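Long-range contact in pyruvate carboxylase n-terminal domain (PDB 1ULZ), which is the biotin carboxylase subunit of a pyruvate carboxylase, a biotin-dependent enzyme component built around an ATP-grasp fold: residues P349-V353 and T412-T416. The protein carries 1 engineered substitution. Residues are numbered along the deposited sequence; the frame is centred on the assembly and turned at random.
Unlike the reference sequence in segment 349-353: Arg352 (reference Gly).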
# COMPACT_ATOMS: atom_id res chain seq x y z
N PRO A 349 -13.50 18.76 -18.47
CA PRO A 349 -12.13 18.78 -17.96
C PRO A 349 -11.63 20.14 -17.46
O PRO A 349 -11.92 21.18 -18.08
CB PRO A 349 -11.30 18.29 -19.15
CG PRO A 349 -12.28 17.44 -19.92
CD PRO A 349 -13.54 18.27 -19.86
N SER A 350 -10.86 20.12 -16.37
CA SER A 350 -10.28 21.33 -15.79
C SER A 350 -8.83 21.33 -16.23
O SER A 350 -7.97 20.78 -15.55
CB SER A 350 -10.30 21.28 -14.24
OG SER A 350 -11.54 20.80 -13.73
N THR A 351 -8.55 21.95 -17.38
CA THR A 351 -7.19 21.99 -17.89
C THR A 351 -6.32 23.02 -17.18
O THR A 351 -5.80 23.95 -17.82
CB THR A 351 -7.17 22.33 -19.39
OG1 THR A 351 -7.62 23.68 -19.57
CG2 THR A 351 -8.08 21.38 -20.17
N ARG A 352 -6.16 22.88 -15.87
CA ARG A 352 -5.35 23.83 -15.14
C ARG A 352 -4.17 23.21 -14.40
O ARG A 352 -3.75 22.09 -14.70
CB ARG A 352 -6.23 24.63 -14.18
CG ARG A 352 -7.29 25.44 -14.91
CD ARG A 352 -7.53 26.79 -14.25
NE ARG A 352 -8.03 26.66 -12.88
CZ ARG A 352 -8.37 27.70 -12.11
NH1 ARG A 352 -8.28 28.94 -12.59
NH2 ARG A 352 -8.81 27.50 -10.87
N VAL A 353 -3.63 23.94 -13.43
CA VAL A 353 -2.47 23.46 -12.68
C VAL A 353 -2.78 23.21 -11.21
O VAL A 353 -3.44 24.01 -10.55
CB VAL A 353 -1.33 24.48 -12.78
CG1 VAL A 353 -0.06 23.91 -12.19
CG2 VAL A 353 -1.12 24.86 -14.25
N THR A 412 -5.97 21.27 -4.90
CA THR A 412 -6.55 22.57 -5.26
C THR A 412 -5.94 23.06 -6.57
O THR A 412 -4.89 22.57 -7.00
CB THR A 412 -6.33 23.65 -4.17
OG1 THR A 412 -4.92 23.91 -4.01
CG2 THR A 412 -6.92 23.21 -2.85
N GLY A 413 -6.60 24.02 -7.19
CA GLY A 413 -6.12 24.57 -8.45
C GLY A 413 -6.97 24.05 -9.60
O GLY A 413 -7.00 24.64 -10.68
N VAL A 414 -7.68 22.96 -9.34
CA VAL A 414 -8.53 22.33 -10.34
C VAL A 414 -9.69 21.62 -9.65
O VAL A 414 -9.59 21.24 -8.47
CB VAL A 414 -7.77 21.26 -11.16
CG1 VAL A 414 -6.63 21.91 -11.92
CG2 VAL A 414 -7.22 20.18 -10.22
N LYS A 415 -10.79 21.44 -10.38
CA LYS A 415 -11.93 20.72 -9.84
C LYS A 415 -11.62 19.25 -10.07
O LYS A 415 -10.95 18.91 -11.05
CB LYS A 415 -13.21 21.11 -10.59
CG LYS A 415 -13.59 22.58 -10.46
CD LYS A 415 -15.01 22.83 -10.96
CE LYS A 415 -15.39 24.30 -10.81
NZ LYS A 415 -15.28 24.76 -9.39
N THR A 416 -12.09 18.38 -9.19
CA THR A 416 -11.83 16.96 -9.34
C THR A 416 -13.09 16.17 -9.04
O THR A 416 -14.12 16.73 -8.68
CB THR A 416 -10.74 16.46 -8.39
OG1 THR A 416 -11.27 16.36 -7.07
CG2 THR A 416 -9.55 17.42 -8.38
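With CG set beside the backbone N (chi1 -62°) and the chain bent at chi2 and chi3, the Arg352 side chain brings its guanidinium to the carbonyl oxygen of Gly413. Arg352 is an engineered residue, where the reference sequence has glycine, so these two bonds are a feature of the engineered protein. NE and NH2 share one acceptor: NE lies 3.2 Å from Gly413 O and NH2 3.4 Å from that same oxygen. Both bonds are weak and well short of straight, the N-H...O angle of the NE bond being 132°, and the oxygen meets the guanidinium obliquely.

Next to this pair of bonds the contact turns apolar. Val414, whose CG1 is anti to its own carbonyl carbon (chi1 -62°), reaches CB of Arg352 with that methyl at 3.6 Å, while its CB lies 4.0 Å from CB of Ser350. The Ser350 hydroxyl makes a weak hydrogen bond to the Lys415 carbonyl, OG to Lys415 O at 3.3 Å, and rests against CB of Lys415. At the far end CA of Gly413 offers a C-H...O contact to Val353 O at 3.5 Å; the absence of a side chain on Gly413 lets the Val353 carbonyl come this close.

The example illustrates how two irregular loops can be joined at a protein surface by scattered weak bonds around a few carbon contacts. Thr412 OG1 turns instead to Arg356 N, and Thr416 OG1 caps Ile418 N. Within the biotin carboxylase C-terminal domain, the pairing thus ties the loop between strands 348-349 and 357-358 to the connection from strand 410-411 into helix 418-426.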